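Local coordinates for protein endoribonuclease AbiQ (Lactococcus lactis, PDB 4GLK) that acts as the toxin of a type III toxin-antitoxin system, an anti-phage and probably sequence-specific endoribonuclease neutralised by its cognate RNA antitoxin AntiQ, at residues A[24-27]-A[33-36]; A[62-67]-A[86-91]; A[94-99]-A[160-165]; A[101-106]-A[113-118]; A[134-139]-A[153-158]. The protein carries 1 engineered substitution. All coordinates share one frame; numbering follows the deposited sequence.

All five contacts form one connected series, in the order 4, 1, 2, 5, 3, and all lie in the ToxN/AbiQ toxin domain. Interaction 1 meets interaction 2 where His24 NE2 comes 3.4 Å from Leu88 CD2, and interaction 4 where Thr33 OG1 is 3.3 Å from Met115 CE; all three reach the same antiparallel sheet. Interaction 2 joins interaction 5 through His90 O and Cys153 N, 3.0 Å apart and probably hydrogen-bonded. Interactions 3 and 5 share helix 155-166, with Pro94 CD 3.7 Å from Leu158 CB, and interaction 5 is nested within the loop that interaction 3 closes. Interactions 4 and 5 stand farthest apart, their centres about 27 Å from each other on opposite sides of the chain's centre.

Interaction 1: residues A[24-27]-A[33-36]; sequences HYQY and TYVG
Tyr34 of strand 33-40 meets His24 and Gln26 of the preceding loop with the outer part of its side chain. From CB the chain turns so that CG stands anti to the carbonyl carbon (chi1 -78°), and the ring then extends toward the loop. Further out, CE1 is the first ring atom to meet it: Gln26 OE1 lies 4.0 Å from Tyr34 CE1, at the ring edge and near its plane, with the amide turned 45° against the ring. At the tip, Tyr34 OH is 4.0 Å from His24 CB, and its polar partners here are two waters. Water 1 donates to Tyr34 OH at 2.9 Å and accepts from His24 N at 3.0 Å. Water 2 lies in the ring plane and accepts from the same hydroxyl at 2.5 Å, a shortness that may reflect coordinate error; its own donations go to His24 O (2.9 Å) and Gln26 OE1 (2.8 Å). The far end of Gln26 is fixed separately, because NE2 bonds to Asp10 OD1 and to Val8 O, which sets the rotation of the amide and leaves OE1 facing the water. Ile13 of helix 10-16 and Phe47 and Pro49 of strand 45-52 also touch Tyr34. With direct contacts of van der Waals length and five hydrogen bonds to two waters, three from the loop and two from Tyr34 OH, the geometry implies that these ordered waters carry the polar part of this buried join.

Interaction 2: residues A[62-67]-A[86-91]; sequences KAMKKR and YLLHHN
A Met-aromatic contact between Met64 of helix 58-66 and Tyr86 of strand 79-94 forms the core of this helix-on-sheet interface. The methionine passes over one face of the ring. Its CG is the atom that presses on it, 3.4 Å from Tyr86 CD1 and offset toward the rim; the line from CG to the ring centroid measures 3.6 Å and lies 19° from the normal, a CH-pi geometry. SD stands farther above the same ring, 4.8 Å from the Tyr86 centroid, so the sulfur contact is the looser of the two. Bends at chi2 (50°) and chi3 (145°) carry the methyl onward beyond the sulfur: Met64 CE comes 3.8 Å from Tyr86 CD2 and equally 3.8 Å from Leu88 CD1, where the two side chains meet at about a right angle. Thus one flexible thioether touches Tyr86 and Leu88, two positions apart on the strand. Val71 of the adjoining strand 71-76 touches both Met64 and Tyr86 and extends the apolar surface. This is the layered alpha/beta packing in which a helix, here the one linking strands 45-52 and 71-76, covers the strand lying between those two in an antiparallel sheet.

Interaction 3: residues A[94-99]-A[160-165]; sequences PVPDSE and AKATLY
The Tyr165 ring and the Glu99 carboxylate meet obliquely, their planes 59° apart and the two side chains crossing at about a right angle. Glu99 CD approaches the ring atom Tyr165 CE1 to 3.6 Å, whereas Glu99 OE2 stays 3.7 Å from Tyr165 OH, too long for a hydrogen bond. Around the ring, Tyr12 packs edge-to-face and Tyr15 meets it with planes at about 60°, so Tyr165 joins a small cluster of three tyrosines. Placing CG anti to the backbone N (chi1 -167°) swings this ring off helix 155-166 toward Glu99. The carboxylate is gripped at both oxygens: Ser98 OG donates to Glu99 OE1 at 2.7 Å, on the anti lone pair, and Thr9 OG1 bonds to Glu99 OE2. Those bonds limit its rotation and satisfy a buried acid without help from the tyrosine. Farther along, the prolines face Ala162, with Pro94 CG 4.3 Å from Ala162 CB and Pro96 CG 3.9 Å from Ala162 O; the small methyl lets the loop approach the helix, the backbones coming within 6.5 Å between Pro96 CA and Ala162 CA. The bond from Glu99 N to Pro96 O, 3.1 Å, together with helical backbone angles at Asp97 and Ser98, marks a type I beta turn, which here joins strands 79-94 and 100-102 and rests against the C-terminal helix.

Interaction 4: residues A[101-106]-A[113-118]; sequences IPLPLD and KMMQKQ
Leu105 and Met115 cross at about a right angle, and their rotamers decide which atoms touch. In Leu105, CG lies anti to the carbonyl carbon (chi1 -65°) and both methyl branches meet the start of the methionine chain from the same side: CD1 and CD2 are each 4.1 Å from Met115 CB. CD2 reaches farther along, to 3.8 Å from Met115 SD, while CD1 turns to the helix backbone and lies 4.1 Å from Gln116 N. Met115 also starts with CG beside its backbone N, runs nearly straight through chi2, and then bends at chi3 (91°), which turns its methyl aside after the sulfur has passed Leu105. The contact closes a short connection in the fold, where the chain leaves edge strand 100-102 of the antiparallel sheet and turns back through helix 110-124. Phe5 of strand 4-8 and Leu50 of strand 45-52 also touch Met115, so the helix lies against the sheet as well as against its own lead-in. Leu103 adds a lighter approach, its CD2 4.3 Å from Met115 SD. Gln116 is met through its backbone, since its extended side chain leads away from Leu105 and touches Leu107.

Interaction 5: residues A[134-139]-A[153-158]; sequences EVVYRK and CDFKLL
Tyr137 and Lys156 supply the hydrogen bond between two packed helices, 126-143 and 155-166, both of which also contact strand 79-94 of the sheet. Lys156 NZ donates to Tyr137 OH at 2.8 Å, brought round to it by bends at chi2 (68°) and chi4 (85°). The lysine crosses the tyrosine at about a right angle, and the aliphatic part follows the polar one: Lys156 CE is 3.4 Å from Tyr137 OH. Alongside, Tyr137 CE1 rests 3.8 Å from Phe155 CB. The two rings have planes 27° apart but are slid along each other, with centroids separated by 5.8 Å, so they barely overlap and the touch is mainly ring against side-chain root. Val136 CG1 completes the first shell from the edge of the phenylalanine, 4.0 Å from Phe155 CE2. Further out, Glu159 OE1 hydrogen-bonds to Tyr137 OH, giving the hydroxyl a second partner, and its carboxylate would be expected to favour the nearby ammonium, although its pairing with Lys156 NZ is long and weak. His142 packs edge-to-face with the tyrosine. Behind Phe155, Asp154 occupies the N-cap position of helix 155-166 and centres an inverse gamma turn whose bond, from Phe155 N to Cys153 O, is weak. That turn brings the carbonyl back over the phenylalanine: Cys153 O sits 3.6 Å above the Phe155 ring plane, over the ring centre.

Interaction 1: residues A[24-27]-A[33-36]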
# COMPACT_ATOMS: atom_id res chain seq x y z
N HIS A 24 -6.40 -2.77 5.85
CA HIS A 24 -6.76 -1.47 6.42
C HIS A 24 -8.22 -1.19 6.44
O HIS A 24 -8.91 -1.39 5.44
CB HIS A 24 -6.00 -0.31 5.74
CG HIS A 24 -4.58 -0.14 6.23
ND1 HIS A 24 -4.04 1.11 6.43
CD2 HIS A 24 -3.65 -1.08 6.53
CE1 HIS A 24 -2.81 0.90 6.84
NE2 HIS A 24 -2.52 -0.40 6.91
N TYR A 25 -8.73 -0.78 7.62
CA TYR A 25 -10.12 -0.43 7.75
C TYR A 25 -10.38 0.84 6.96
O TYR A 25 -9.55 1.76 6.95
CB TYR A 25 -10.53 -0.22 9.23
CG TYR A 25 -11.98 0.19 9.34
CD1 TYR A 25 -13.00 -0.75 9.26
CD2 TYR A 25 -12.35 1.54 9.37
CE1 TYR A 25 -14.34 -0.38 9.26
CE2 TYR A 25 -13.69 1.92 9.35
CZ TYR A 25 -14.68 0.96 9.31
OH TYR A 25 -16.00 1.34 9.35
N GLN A 26 -11.53 0.86 6.29
CA GLN A 26 -12.01 2.04 5.60
C GLN A 26 -13.53 2.04 5.50
O GLN A 26 -14.15 0.97 5.53
CB GLN A 26 -11.39 2.20 4.20
CG GLN A 26 -11.98 1.23 3.19
CD GLN A 26 -11.50 1.47 1.81
OE1 GLN A 26 -10.30 1.38 1.53
NE2 GLN A 26 -12.43 1.66 0.89
N TYR A 27 -14.12 3.23 5.38
CA TYR A 27 -15.52 3.50 5.09
C TYR A 27 -15.73 4.95 4.75
O TYR A 27 -15.21 5.81 5.46
CB TYR A 27 -16.51 3.04 6.17
CG TYR A 27 -17.90 2.87 5.58
CD1 TYR A 27 -18.23 1.75 4.82
CD2 TYR A 27 -18.85 3.89 5.67
CE1 TYR A 27 -19.46 1.63 4.19
CE2 TYR A 27 -20.10 3.76 5.08
CZ TYR A 27 -20.40 2.64 4.33
OH TYR A 27 -21.63 2.51 3.73
N THR A 33 -5.83 5.61 1.25
CA THR A 33 -5.21 5.92 -0.04
C THR A 33 -4.18 4.85 -0.31
O THR A 33 -3.40 4.49 0.57
CB THR A 33 -4.75 7.38 -0.23
OG1 THR A 33 -3.37 7.45 -0.61
CG2 THR A 33 -5.07 8.26 0.94
N TYR A 34 -4.28 4.30 -1.50
CA TYR A 34 -3.44 3.22 -1.98
C TYR A 34 -2.60 3.73 -3.13
O TYR A 34 -3.00 4.68 -3.82
CB TYR A 34 -4.34 2.06 -2.47
CG TYR A 34 -4.89 1.22 -1.34
CD1 TYR A 34 -6.07 1.56 -0.69
CD2 TYR A 34 -4.20 0.09 -0.88
CE1 TYR A 34 -6.56 0.81 0.37
CE2 TYR A 34 -4.69 -0.67 0.17
CZ TYR A 34 -5.87 -0.31 0.80
OH TYR A 34 -6.32 -1.07 1.84
N VAL A 35 -1.46 3.09 -3.35
CA VAL A 35 -0.57 3.38 -4.45
C VAL A 35 -0.28 2.07 -5.18
O VAL A 35 -0.10 1.03 -4.55
CB VAL A 35 0.75 4.10 -4.06
CG1 VAL A 35 1.41 4.69 -5.31
CG2 VAL A 35 0.51 5.20 -3.01
N GLY A 36 -0.25 2.15 -6.50
CA GLY A 36 0.04 0.99 -7.33
C GLY A 36 0.22 1.30 -8.80
O GLY A 36 -0.01 2.43 -9.22
O HOH W 1 -4.61 -2.72 3.48
O HOH W 2 -8.32 0.01 2.98

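Interaction 2: residues A[62-67]-A[86-91]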
# COMPACT_ATOMS: atom_id res chain seq x y z
N LYS A 62 8.97 6.58 15.30
CA LYS A 62 10.01 5.71 15.83
C LYS A 62 9.69 4.25 15.58
O LYS A 62 10.59 3.47 15.27
CB LYS A 62 10.18 5.94 17.33
N ALA A 63 8.41 3.88 15.72
CA ALA A 63 7.92 2.54 15.46
C ALA A 63 8.10 2.17 13.99
O ALA A 63 8.47 1.04 13.71
CB ALA A 63 6.46 2.45 15.85
N MET A 64 7.90 3.13 13.08
CA MET A 64 8.00 2.97 11.63
C MET A 64 9.45 2.76 11.20
O MET A 64 9.71 1.96 10.31
CB MET A 64 7.40 4.18 10.94
CG MET A 64 6.23 3.90 10.04
SD MET A 64 4.85 2.90 10.63
CE MET A 64 3.55 3.70 9.80
N LYS A 65 10.39 3.47 11.86
CA LYS A 65 11.83 3.39 11.62
C LYS A 65 12.33 2.00 11.98
O LYS A 65 13.21 1.47 11.30
CB LYS A 65 12.56 4.44 12.48
CG LYS A 65 13.15 5.61 11.71
CD LYS A 65 14.62 5.83 12.09
CE LYS A 65 15.07 7.29 12.03
NZ LYS A 65 16.08 7.52 10.97
N LYS A 66 11.76 1.39 13.03
CA LYS A 66 12.13 0.06 13.50
C LYS A 66 11.61 -1.03 12.54
O LYS A 66 12.12 -2.16 12.55
CB LYS A 66 11.60 -0.18 14.92
N ARG A 67 10.60 -0.69 11.72
CA ARG A 67 10.07 -1.63 10.75
C ARG A 67 10.48 -1.34 9.29
O ARG A 67 9.70 -1.55 8.36
CB ARG A 67 8.58 -1.95 10.98
CG ARG A 67 7.65 -0.75 11.10
CD ARG A 67 6.28 -1.17 11.64
NE ARG A 67 6.33 -1.69 13.00
CZ ARG A 67 5.26 -1.96 13.74
NH1 ARG A 67 4.04 -1.76 13.25
NH2 ARG A 67 5.39 -2.43 14.98
N TYR A 86 4.41 7.21 4.88
CA TYR A 86 4.87 5.81 4.92
C TYR A 86 4.07 4.89 4.04
O TYR A 86 2.84 4.90 4.08
CB TYR A 86 4.79 5.24 6.35
CG TYR A 86 5.34 6.15 7.43
CD1 TYR A 86 6.71 6.24 7.65
CD2 TYR A 86 4.49 6.97 8.17
CE1 TYR A 86 7.22 7.12 8.60
CE2 TYR A 86 5.00 7.86 9.12
CZ TYR A 86 6.36 7.92 9.34
OH TYR A 86 6.87 8.75 10.31
N LEU A 87 4.79 3.99 3.36
CA LEU A 87 4.20 2.93 2.58
C LEU A 87 4.28 1.70 3.43
O LEU A 87 5.36 1.34 3.90
CB LEU A 87 4.96 2.69 1.29
CG LEU A 87 4.75 3.66 0.20
CD1 LEU A 87 5.71 3.32 -0.90
CD2 LEU A 87 3.31 3.61 -0.31
N LEU A 88 3.16 1.04 3.63
CA LEU A 88 3.08 -0.14 4.47
C LEU A 88 3.01 -1.41 3.60
O LEU A 88 1.93 -1.95 3.40
CB LEU A 88 1.83 0.01 5.35
CG LEU A 88 1.98 0.72 6.70
CD1 LEU A 88 2.40 2.16 6.55
CD2 LEU A 88 0.67 0.67 7.47
N HIS A 89 4.15 -1.85 3.05
CA HIS A 89 4.29 -3.04 2.18
C HIS A 89 3.63 -4.29 2.76
O HIS A 89 3.02 -5.06 2.01
CB HIS A 89 5.77 -3.35 1.89
CG HIS A 89 6.49 -2.27 1.15
ND1 HIS A 89 6.62 -2.30 -0.23
CD2 HIS A 89 7.11 -1.16 1.62
CE1 HIS A 89 7.32 -1.22 -0.55
NE2 HIS A 89 7.64 -0.51 0.52
N HIS A 90 3.75 -4.48 4.09
CA HIS A 90 3.16 -5.61 4.81
C HIS A 90 1.64 -5.63 4.75
O HIS A 90 1.04 -6.68 4.96
CB HIS A 90 3.65 -5.65 6.27
CG HIS A 90 3.26 -4.49 7.12
ND1 HIS A 90 3.76 -3.22 6.89
CD2 HIS A 90 2.51 -4.46 8.25
CE1 HIS A 90 3.29 -2.46 7.87
NE2 HIS A 90 2.53 -3.16 8.71
N ASN A 91 1.01 -4.50 4.42
CA ASN A 91 -0.45 -4.39 4.30
C ASN A 91 -0.92 -4.21 2.86
O ASN A 91 -2.09 -3.85 2.62
CB ASN A 91 -0.99 -3.29 5.20
CG ASN A 91 -0.86 -3.62 6.65
OD1 ASN A 91 -0.92 -4.79 7.08
ND2 ASN A 91 -0.59 -2.61 7.43

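Interaction 3: residues A[94-99]-A[160-165]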
# COMPACT_ATOMS: atom_id res chain seq x y z
N PRO A 94 -4.03 -7.53 -3.15
CA PRO A 94 -4.38 -7.68 -4.57
C PRO A 94 -5.77 -7.06 -4.78
O PRO A 94 -6.69 -7.28 -3.98
CB PRO A 94 -4.38 -9.20 -4.76
CG PRO A 94 -4.79 -9.74 -3.43
CD PRO A 94 -4.35 -8.75 -2.38
N VAL A 95 -5.92 -6.25 -5.83
CA VAL A 95 -7.20 -5.59 -6.10
C VAL A 95 -7.63 -5.89 -7.54
O VAL A 95 -6.90 -5.55 -8.48
CB VAL A 95 -7.19 -4.05 -5.83
CG1 VAL A 95 -8.57 -3.43 -6.09
CG2 VAL A 95 -6.72 -3.73 -4.42
N PRO A 96 -8.83 -6.50 -7.74
CA PRO A 96 -9.31 -6.73 -9.12
C PRO A 96 -9.56 -5.38 -9.78
O PRO A 96 -9.85 -4.40 -9.09
CB PRO A 96 -10.63 -7.47 -8.91
CG PRO A 96 -10.63 -7.93 -7.49
CD PRO A 96 -9.83 -6.92 -6.74
N ASP A 97 -9.41 -5.31 -11.10
CA ASP A 97 -9.61 -4.09 -11.89
C ASP A 97 -10.90 -3.32 -11.55
O ASP A 97 -10.89 -2.09 -11.51
CB ASP A 97 -9.57 -4.43 -13.40
CG ASP A 97 -8.24 -4.97 -13.92
OD1 ASP A 97 -7.19 -4.33 -13.66
OD2 ASP A 97 -8.26 -6.00 -14.63
N SER A 98 -12.01 -4.04 -11.32
CA SER A 98 -13.33 -3.48 -11.03
C SER A 98 -13.46 -2.70 -9.73
O SER A 98 -14.33 -1.83 -9.62
CB SER A 98 -14.39 -4.58 -11.05
OG SER A 98 -14.15 -5.51 -10.00
N GLU A 99 -12.61 -3.03 -8.74
CA GLU A 99 -12.68 -2.43 -7.40
C GLU A 99 -11.71 -1.29 -7.18
O GLU A 99 -11.71 -0.66 -6.13
CB GLU A 99 -12.55 -3.54 -6.33
CG GLU A 99 -13.54 -4.69 -6.52
CD GLU A 99 -15.00 -4.30 -6.73
OE1 GLU A 99 -15.53 -4.57 -7.84
OE2 GLU A 99 -15.61 -3.72 -5.81
N ALA A 160 -6.58 -15.81 -3.55
CA ALA A 160 -7.64 -16.81 -3.72
C ALA A 160 -9.00 -16.16 -3.59
O ALA A 160 -9.88 -16.44 -4.40
CB ALA A 160 -7.49 -17.93 -2.69
N LYS A 161 -9.15 -15.25 -2.61
CA LYS A 161 -10.41 -14.56 -2.42
C LYS A 161 -10.66 -13.41 -3.41
O LYS A 161 -11.81 -13.14 -3.72
CB LYS A 161 -10.68 -14.26 -0.95
CG LYS A 161 -11.48 -15.39 -0.29
CD LYS A 161 -10.65 -16.54 0.26
CE LYS A 161 -11.51 -17.60 0.90
NZ LYS A 161 -11.98 -18.62 -0.08
N ALA A 162 -9.59 -12.81 -4.00
CA ALA A 162 -9.71 -11.76 -5.01
C ALA A 162 -10.29 -12.33 -6.31
O ALA A 162 -11.16 -11.70 -6.91
CB ALA A 162 -8.36 -11.12 -5.29
N THR A 163 -9.84 -13.53 -6.73
CA THR A 163 -10.35 -14.15 -7.96
C THR A 163 -11.81 -14.57 -7.78
O THR A 163 -12.58 -14.47 -8.72
CB THR A 163 -9.38 -15.19 -8.60
OG1 THR A 163 -10.10 -16.34 -9.08
CG2 THR A 163 -8.28 -15.62 -7.68
N LEU A 164 -12.16 -15.01 -6.56
CA LEU A 164 -13.51 -15.42 -6.13
C LEU A 164 -14.47 -14.24 -6.17
O LEU A 164 -15.61 -14.43 -6.58
CB LEU A 164 -13.44 -15.95 -4.69
CG LEU A 164 -13.64 -17.44 -4.45
CD1 LEU A 164 -12.66 -18.28 -5.22
CD2 LEU A 164 -13.60 -17.74 -2.99
N TYR A 165 -14.01 -13.08 -5.76
CA TYR A 165 -14.80 -11.91 -5.77
C TYR A 165 -15.13 -11.60 -7.19
O TYR A 165 -16.25 -11.35 -7.50
CB TYR A 165 -14.06 -10.73 -5.12
CG TYR A 165 -14.94 -9.55 -4.82
CD1 TYR A 165 -15.12 -8.55 -5.72
CD2 TYR A 165 -15.59 -9.46 -3.63
CE1 TYR A 165 -15.91 -7.48 -5.43
CE2 TYR A 165 -16.39 -8.41 -3.34
CZ TYR A 165 -16.54 -7.43 -4.24
OH TYR A 165 -17.33 -6.41 -3.93

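Interaction 4: residues A[101-106]-A[113-118]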
# COMPACT_ATOMS: atom_id res chain seq x y z
N ILE A 101 -10.34 2.45 -7.71
CA ILE A 101 -10.93 3.75 -8.00
C ILE A 101 -9.86 4.81 -8.07
O ILE A 101 -9.29 5.15 -7.03
CB ILE A 101 -12.05 4.10 -6.97
CG1 ILE A 101 -13.07 2.94 -6.84
CG2 ILE A 101 -12.74 5.42 -7.34
CD1 ILE A 101 -13.92 2.98 -5.59
N PRO A 102 -9.57 5.38 -9.26
CA PRO A 102 -8.54 6.43 -9.33
C PRO A 102 -8.84 7.60 -8.38
O PRO A 102 -10.00 7.96 -8.20
CB PRO A 102 -8.60 6.87 -10.80
CG PRO A 102 -9.14 5.70 -11.52
CD PRO A 102 -10.15 5.10 -10.59
N LEU A 103 -7.81 8.14 -7.74
CA LEU A 103 -8.05 9.22 -6.79
C LEU A 103 -7.76 10.60 -7.37
O LEU A 103 -6.60 10.95 -7.61
CB LEU A 103 -7.34 8.98 -5.45
CG LEU A 103 -7.43 10.09 -4.43
CD1 LEU A 103 -8.71 10.00 -3.61
CD2 LEU A 103 -6.23 10.07 -3.53
N PRO A 104 -8.81 11.42 -7.55
CA PRO A 104 -8.59 12.78 -8.07
C PRO A 104 -8.05 13.71 -6.98
O PRO A 104 -8.50 13.65 -5.83
CB PRO A 104 -9.99 13.21 -8.54
CG PRO A 104 -10.87 11.98 -8.39
CD PRO A 104 -10.24 11.17 -7.33
N LEU A 105 -7.04 14.51 -7.33
CA LEU A 105 -6.46 15.46 -6.40
C LEU A 105 -6.83 16.85 -6.80
O LEU A 105 -6.75 17.21 -7.98
CB LEU A 105 -4.92 15.36 -6.32
CG LEU A 105 -4.29 14.08 -5.77
CD1 LEU A 105 -2.77 14.18 -5.84
CD2 LEU A 105 -4.72 13.80 -4.33
N ASP A 106 -7.23 17.64 -5.81
CA ASP A 106 -7.52 19.05 -5.95
C ASP A 106 -6.27 19.75 -5.37
O ASP A 106 -6.13 19.84 -4.15
CB ASP A 106 -8.80 19.41 -5.18
CG ASP A 106 -9.08 20.90 -5.02
OD1 ASP A 106 -8.74 21.68 -5.95
OD2 ASP A 106 -9.64 21.28 -3.97
N LYS A 113 -1.71 18.72 -2.23
CA LYS A 113 -0.45 19.31 -2.70
C LYS A 113 0.74 18.49 -2.15
O LYS A 113 1.75 18.32 -2.83
CB LYS A 113 -0.36 20.78 -2.26
CG LYS A 113 0.50 21.65 -3.17
CD LYS A 113 0.40 23.12 -2.79
CE LYS A 113 -0.19 23.96 -3.90
NZ LYS A 113 -1.44 24.66 -3.47
N MET A 114 0.59 17.96 -0.93
CA MET A 114 1.56 17.11 -0.25
C MET A 114 1.49 15.70 -0.85
O MET A 114 2.54 15.06 -1.01
CB MET A 114 1.25 17.08 1.26
CG MET A 114 2.28 16.31 2.07
SD MET A 114 1.51 15.34 3.39
CE MET A 114 0.55 14.18 2.44
N MET A 115 0.28 15.23 -1.22
CA MET A 115 0.13 13.92 -1.87
C MET A 115 0.88 13.93 -3.20
O MET A 115 1.61 12.98 -3.48
CB MET A 115 -1.33 13.57 -2.10
CG MET A 115 -2.08 13.33 -0.82
SD MET A 115 -3.51 12.30 -1.11
CE MET A 115 -2.77 10.68 -0.82
N GLN A 116 0.77 15.02 -3.97
CA GLN A 116 1.46 15.20 -5.25
C GLN A 116 2.97 14.97 -5.03
O GLN A 116 3.57 14.16 -5.74
CB GLN A 116 1.16 16.61 -5.79
CG GLN A 116 1.74 16.94 -7.17
CD GLN A 116 1.63 18.40 -7.57
OE1 GLN A 116 1.53 18.73 -8.76
NE2 GLN A 116 1.69 19.33 -6.62
N LYS A 117 3.53 15.62 -3.98
CA LYS A 117 4.94 15.55 -3.57
C LYS A 117 5.33 14.12 -3.20
O LYS A 117 6.40 13.67 -3.58
CB LYS A 117 5.23 16.52 -2.41
CG LYS A 117 5.15 17.98 -2.84
CD LYS A 117 5.31 18.93 -1.67
CE LYS A 117 5.45 20.36 -2.14
NZ LYS A 117 6.70 20.58 -2.93
N GLN A 118 4.44 13.40 -2.48
CA GLN A 118 4.66 11.99 -2.12
C GLN A 118 4.78 11.10 -3.37
O GLN A 118 5.63 10.21 -3.39
CB GLN A 118 3.51 11.45 -1.26
CG GLN A 118 3.46 12.03 0.15
CD GLN A 118 2.24 11.53 0.88
OE1 GLN A 118 1.12 11.48 0.34
NE2 GLN A 118 2.42 11.17 2.13

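Interaction 5: residues A[134-139]-A[153-158]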
# COMPACT_ATOMS: atom_id res chain seq x y z
N GLU A 134 8.33 -7.17 -3.47
CA GLU A 134 8.75 -8.52 -3.86
C GLU A 134 9.41 -9.22 -2.69
O GLU A 134 9.06 -10.36 -2.43
CB GLU A 134 9.76 -8.46 -5.02
CG GLU A 134 9.32 -9.21 -6.26
CD GLU A 134 10.45 -9.35 -7.25
OE1 GLU A 134 11.08 -10.43 -7.27
OE2 GLU A 134 10.74 -8.37 -7.98
N VAL A 135 10.37 -8.55 -1.99
CA VAL A 135 11.01 -9.12 -0.79
C VAL A 135 9.91 -9.46 0.24
O VAL A 135 9.83 -10.58 0.68
CB VAL A 135 12.08 -8.17 -0.17
CG1 VAL A 135 12.53 -8.66 1.20
CG2 VAL A 135 13.28 -8.02 -1.09
N VAL A 136 9.05 -8.53 0.56
CA VAL A 136 7.96 -8.74 1.55
C VAL A 136 7.06 -9.93 1.12
O VAL A 136 6.76 -10.80 1.94
CB VAL A 136 7.16 -7.42 1.78
CG1 VAL A 136 5.95 -7.66 2.66
CG2 VAL A 136 8.05 -6.34 2.38
N TYR A 137 6.68 -9.97 -0.16
CA TYR A 137 5.83 -11.03 -0.73
C TYR A 137 6.47 -12.41 -0.57
O TYR A 137 5.84 -13.30 0.01
CB TYR A 137 5.54 -10.75 -2.20
CG TYR A 137 4.54 -11.68 -2.84
CD1 TYR A 137 3.17 -11.46 -2.72
CD2 TYR A 137 4.96 -12.78 -3.59
CE1 TYR A 137 2.24 -12.30 -3.34
CE2 TYR A 137 4.04 -13.62 -4.21
CZ TYR A 137 2.68 -13.38 -4.07
OH TYR A 137 1.77 -14.21 -4.68
N ARG A 138 7.73 -12.57 -1.01
CA ARG A 138 8.46 -13.83 -0.96
C ARG A 138 8.75 -14.28 0.47
O ARG A 138 8.50 -15.45 0.79
CB ARG A 138 9.76 -13.74 -1.78
CG ARG A 138 9.53 -13.56 -3.27
CD ARG A 138 10.86 -13.67 -3.98
NE ARG A 138 10.85 -13.09 -5.33
CZ ARG A 138 11.09 -13.78 -6.44
NH1 ARG A 138 11.30 -15.09 -6.39
NH2 ARG A 138 11.10 -13.16 -7.61
N LYS A 139 9.23 -13.37 1.32
CA LYS A 139 9.53 -13.70 2.73
C LYS A 139 8.29 -14.15 3.49
O LYS A 139 8.36 -15.13 4.23
CB LYS A 139 10.20 -12.52 3.44
CG LYS A 139 11.63 -12.24 2.95
CD LYS A 139 12.68 -12.79 3.89
CE LYS A 139 14.07 -12.68 3.31
NZ LYS A 139 15.07 -13.33 4.20
N CYS A 153 -0.06 -9.38 5.56
CA CYS A 153 -1.33 -9.94 5.13
C CYS A 153 -1.02 -11.34 4.63
O CYS A 153 0.08 -11.59 4.14
CB CYS A 153 -1.92 -9.09 4.00
SG CYS A 153 -2.60 -7.49 4.52
N ASP A 154 -1.99 -12.24 4.72
CA ASP A 154 -1.81 -13.59 4.17
C ASP A 154 -2.07 -13.37 2.67
O ASP A 154 -3.21 -13.46 2.23
CB ASP A 154 -2.80 -14.56 4.82
CG ASP A 154 -2.66 -16.01 4.39
OD1 ASP A 154 -1.99 -16.27 3.37
OD2 ASP A 154 -3.27 -16.89 5.06
N PHE A 155 -1.01 -12.98 1.91
CA PHE A 155 -1.07 -12.64 0.49
C PHE A 155 -1.76 -13.65 -0.41
O PHE A 155 -2.57 -13.26 -1.25
CB PHE A 155 0.31 -12.22 -0.05
CG PHE A 155 0.93 -11.02 0.63
CD1 PHE A 155 0.24 -9.82 0.71
CD2 PHE A 155 2.21 -11.09 1.16
CE1 PHE A 155 0.79 -8.72 1.37
CE2 PHE A 155 2.76 -9.99 1.83
CZ PHE A 155 2.05 -8.80 1.91
N LYS A 156 -1.44 -14.94 -0.25
CA LYS A 156 -2.02 -16.03 -1.03
C LYS A 156 -3.51 -16.26 -0.81
O LYS A 156 -4.24 -16.49 -1.78
CB LYS A 156 -1.20 -17.30 -0.85
CG LYS A 156 -0.26 -17.54 -2.03
CD LYS A 156 0.88 -16.56 -2.19
CE LYS A 156 1.96 -17.16 -3.06
NZ LYS A 156 1.69 -16.97 -4.50
N LEU A 157 -3.96 -16.17 0.44
CA LEU A 157 -5.38 -16.28 0.79
C LEU A 157 -6.15 -15.11 0.14
O LEU A 157 -7.22 -15.32 -0.43
CB LEU A 157 -5.53 -16.27 2.33
CG LEU A 157 -6.96 -16.12 2.90
CD1 LEU A 157 -7.72 -17.43 2.82
CD2 LEU A 157 -6.92 -15.63 4.35
N LEU A 158 -5.57 -13.89 0.17
CA LEU A 158 -6.17 -12.70 -0.42
C LEU A 158 -6.29 -12.87 -1.94
O LEU A 158 -7.32 -12.52 -2.50
CB LEU A 158 -5.38 -11.43 -0.06
CG LEU A 158 -5.42 -10.93 1.39
CD1 LEU A 158 -4.53 -9.72 1.54
CD2 LEU A 158 -6.82 -10.46 1.80